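Local structure of hypothetical protein (Bacteroides thetaiotaomicron, 2OBB) at residues 42-47 with 67-72. The protein is of uncharacterised function but binds magnesium and is probably a hydrolase of the HAD type. Sequence-based numbering, arbitrary orientation.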
ATOM      1  N   ARG A  42      -1.831  14.469   7.369  1.00 60.58           N
ATOM      2  CA  ARG A  42      -0.687  14.785   6.535  1.00 60.79           C
ATOM      3  C   ARG A  42      -0.775  13.910   5.299  1.00 61.09           C
ATOM      4  O   ARG A  42      -1.076  12.738   5.436  1.00 61.22           O
ATOM      5  CB  ARG A  42       0.618  14.477   7.255  1.00 60.64           C
ATOM      6  CG  ARG A  42       0.979  15.431   8.353  1.00 60.54           C
ATOM      7  CD  ARG A  42       2.225  14.938   9.053  1.00 59.45           C
ATOM      8  NE  ARG A  42       2.723  15.948   9.983  1.00 58.46           N
ATOM      9  CZ  ARG A  42       3.800  15.809  10.742  1.00 55.00           C
ATOM     10  NH1 ARG A  42       4.538  14.710  10.683  1.00 55.42           N
ATOM     11  NH2 ARG A  42       4.149  16.783  11.541  1.00 54.49           N
ATOM     12  N   LEU A  43      -0.529  14.485   4.121  1.00 60.56           N
ATOM     13  CA  LEU A  43      -0.476  13.739   2.876  1.00 60.44           C
ATOM     14  C   LEU A  43       0.948  13.613   2.405  1.00 60.62           C
ATOM     15  O   LEU A  43       1.662  14.600   2.287  1.00 61.42           O
ATOM     16  CB  LEU A  43      -1.316  14.426   1.786  1.00 59.93           C
ATOM     17  CG  LEU A  43      -2.762  14.780   2.195  1.00 59.77           C
ATOM     18  CD1 LEU A  43      -3.508  15.347   0.984  1.00 60.26           C
ATOM     19  CD2 LEU A  43      -3.519  13.616   2.804  1.00 56.02           C
ATOM     20  N   ILE A  44       1.368  12.392   2.131  1.00 61.27           N
ATOM     21  CA  ILE A  44       2.671  12.160   1.540  1.00 61.26           C
ATOM     22  C   ILE A  44       2.455  11.518   0.189  1.00 61.18           C
ATOM     23  O   ILE A  44       1.795  10.500   0.094  1.00 62.53           O
ATOM     24  CB  ILE A  44       3.557  11.250   2.427  1.00 61.56           C
ATOM     25  CG1 ILE A  44       3.815  11.920   3.782  1.00 60.97           C
ATOM     26  CG2 ILE A  44       4.879  10.928   1.737  1.00 59.53           C
ATOM     27  CD1 ILE A  44       4.766  11.113   4.655  1.00 62.10           C
ATOM     28  N   LEU A  45       3.012  12.113  -0.859  1.00 61.05           N
ATOM     29  CA  LEU A  45       2.976  11.492  -2.170  1.00 60.78           C
ATOM     30  C   LEU A  45       3.869  10.257  -2.177  1.00 60.77           C
ATOM     31  O   LEU A  45       5.019  10.309  -1.709  1.00 60.67           O
ATOM     32  CB  LEU A  45       3.372  12.482  -3.246  1.00 60.47           C
ATOM     33  CG  LEU A  45       3.137  12.025  -4.688  1.00 62.23           C
ATOM     34  CD1 LEU A  45       1.640  11.734  -4.964  1.00 57.08           C
ATOM     35  CD2 LEU A  45       3.678  13.126  -5.614  1.00 57.99           C
ATOM     36  N   TRP A  46       3.322   9.145  -2.667  1.00 59.64           N
ATOM     37  CA  TRP A  46       4.004   7.848  -2.620  1.00 60.08           C
ATOM     38  C   TRP A  46       3.874   7.213  -3.983  1.00 60.25           C
ATOM     39  O   TRP A  46       2.855   6.583  -4.282  1.00 60.07           O
ATOM     40  CB  TRP A  46       3.333   6.982  -1.552  1.00 60.08           C
ATOM     41  CG  TRP A  46       4.006   5.708  -1.091  1.00 61.02           C
ATOM     42  CD1 TRP A  46       3.364   4.565  -0.758  1.00 59.44           C
ATOM     43  CD2 TRP A  46       5.423   5.452  -0.874  1.00 59.56           C
ATOM     44  NE1 TRP A  46       4.267   3.613  -0.354  1.00 59.17           N
ATOM     45  CE2 TRP A  46       5.532   4.126  -0.410  1.00 59.44           C
ATOM     46  CE3 TRP A  46       6.593   6.208  -1.035  1.00 60.38           C
ATOM     47  CZ2 TRP A  46       6.767   3.534  -0.070  1.00 59.24           C
ATOM     48  CZ3 TRP A  46       7.816   5.628  -0.717  1.00 59.75           C
ATOM     49  CH2 TRP A  46       7.891   4.289  -0.229  1.00 60.78           C
ATOM     50  N   SER A  47       4.900   7.411  -4.814  1.00 60.48           N
ATOM     51  CA  SER A  47       4.880   7.048  -6.220  1.00 60.81           C
ATOM     52  C   SER A  47       6.197   6.422  -6.651  1.00 61.35           C
ATOM     53  O   SER A  47       7.262   6.774  -6.135  1.00 61.27           O
ATOM     54  CB  SER A  47       4.646   8.308  -7.040  1.00 60.74           C
ATOM     55  OG  SER A  47       4.528   8.007  -8.407  1.00 61.48           O
ATOM     56  N   GLU A  67      -0.685  20.456  -2.092  1.00 66.24           N
ATOM     57  CA  GLU A  67       0.720  20.450  -1.694  1.00 66.34           C
ATOM     58  C   GLU A  67       0.921  19.422  -0.610  1.00 65.45           C
ATOM     59  O   GLU A  67       0.099  19.320   0.317  1.00 66.19           O
ATOM     60  CB  GLU A  67       1.131  21.840  -1.206  1.00 67.03           C
ATOM     61  CG  GLU A  67       2.346  22.374  -1.922  1.00 70.37           C
ATOM     62  CD  GLU A  67       2.385  23.905  -2.014  1.00 76.55           C
ATOM     63  OE1 GLU A  67       2.168  24.611  -0.986  1.00 77.39           O
ATOM     64  OE2 GLU A  67       2.655  24.409  -3.135  1.00 79.30           O
ATOM     65  N   PHE A  68       2.004  18.651  -0.734  1.00 63.57           N
ATOM     66  CA  PHE A  68       2.246  17.495   0.117  1.00 62.25           C
ATOM     67  C   PHE A  68       3.115  17.797   1.333  1.00 61.58           C
ATOM     68  O   PHE A  68       4.023  18.628   1.257  1.00 60.78           O
ATOM     69  CB  PHE A  68       2.820  16.336  -0.713  1.00 61.36           C
ATOM     70  CG  PHE A  68       1.835  15.787  -1.687  1.00 60.15           C
ATOM     71  CD1 PHE A  68       0.815  14.943  -1.249  1.00 59.21           C
ATOM     72  CD2 PHE A  68       1.874  16.165  -3.024  1.00 59.74           C
ATOM     73  CE1 PHE A  68      -0.125  14.474  -2.145  1.00 58.30           C
ATOM     74  CE2 PHE A  68       0.933  15.703  -3.923  1.00 58.70           C
ATOM     75  CZ  PHE A  68      -0.057  14.859  -3.482  1.00 58.92           C
ATOM     76  N   TYR A  69       2.832  17.123   2.451  1.00 60.36           N
ATOM     77  CA  TYR A  69       3.745  17.178   3.595  1.00 59.40           C
ATOM     78  C   TYR A  69       5.125  16.774   3.136  1.00 59.49           C
ATOM     79  O   TYR A  69       6.113  17.355   3.585  1.00 58.96           O
ATOM     80  CB  TYR A  69       3.332  16.253   4.740  1.00 58.60           C
ATOM     81  CG  TYR A  69       4.295  16.266   5.923  1.00 57.42           C
ATOM     82  CD1 TYR A  69       4.407  17.382   6.767  1.00 57.15           C
ATOM     83  CD2 TYR A  69       5.084  15.165   6.203  1.00 57.07           C
ATOM     84  CE1 TYR A  69       5.302  17.386   7.861  1.00 56.03           C
ATOM     85  CE2 TYR A  69       5.966  15.154   7.281  1.00 56.80           C
ATOM     86  CZ  TYR A  69       6.069  16.259   8.106  1.00 57.28           C
ATOM     87  OH  TYR A  69       6.948  16.210   9.162  1.00 56.96           O
ATOM     88  N   ALA A  70       5.174  15.744   2.276  1.00 59.01           N
ATOM     89  CA  ALA A  70       6.418  15.291   1.623  1.00 59.20           C
ATOM     90  C   ALA A  70       6.124  14.406   0.427  1.00 58.75           C
ATOM     91  O   ALA A  70       4.986  13.985   0.238  1.00 59.72           O
ATOM     92  CB  ALA A  70       7.365  14.559   2.617  1.00 58.30           C
ATOM     93  N   ALA A  71       7.167  14.125  -0.355  1.00 59.10           N
ATOM     94  CA  ALA A  71       7.122  13.261  -1.542  1.00 59.42           C
ATOM     95  C   ALA A  71       8.160  12.156  -1.422  1.00 60.05           C
ATOM     96  O   ALA A  71       9.381  12.414  -1.486  1.00 60.22           O
ATOM     97  CB  ALA A  71       7.398  14.058  -2.808  1.00 59.02           C
ATOM     98  N   ASN A  72       7.662  10.929  -1.260  1.00 60.29           N
ATOM     99  CA  ASN A  72       8.477   9.719  -1.200  1.00 60.65           C
ATOM    100  C   ASN A  72       9.512   9.808  -0.091  1.00 60.86           C
ATOM    101  O   ASN A  72      10.586   9.192  -0.163  1.00 61.51           O
ATOM    102  CB  ASN A  72       9.126   9.412  -2.562  1.00 60.57           C
ATOM    103  CG  ASN A  72       8.096   9.159  -3.660  1.00 61.04           C
ATOM    104  OD1 ASN A  72       6.926   8.869  -3.381  1.00 64.30           O
ATOM    105  ND2 ASN A  72       8.522   9.277  -4.913  1.00 56.08           N
TER
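Arg42 runs its whole length alongside Tyr69, both side chains pointing the same way. Its CB meets Tyr69 CB, and CG passes near Tyr69 CG. CD then sits squarely over the ring, 3.8 Å from the Tyr69 centroid, as a CH-pi contact. With the chain extended from CG to NE, the guanidinium is carried on to the phenol end, where it lies flat on the ring (planes 13° apart) in an off-centre cation-pi stack, and Arg42 NH1 rests 3.4 Å from Tyr69 CZ. A long chain with a flat cationic tip suits this exposed start of an inner strand, since it can cover an aromatic face without burying its charge. Both backbones belong to a parallel beta-alpha-beta unit, strand 42-45, helix 51-62 and strand 70-71, in which Leu45 N donates to Ala70 O and Leu45 O accepts from Asn72 N at 2.8 Å. On the side facing helix 51-62, the backbone sets Leu45 CB over the centre of the Phe68 ring at 3.8 Å, and chi1 (-170°, CG anti to the backbone N) carries the branch on so that Leu45 CD1 meets Phe68 CZ. Ala71 brings only its methyl against Leu45 CB, so a small residue fits here. Further along, Ser47 N donates to Asn72 OD1 at 2.9 Å, a nearly straight bond (162°) on a carbonyl lone pair, close to the magnesium ligands Asp9 and Asp11.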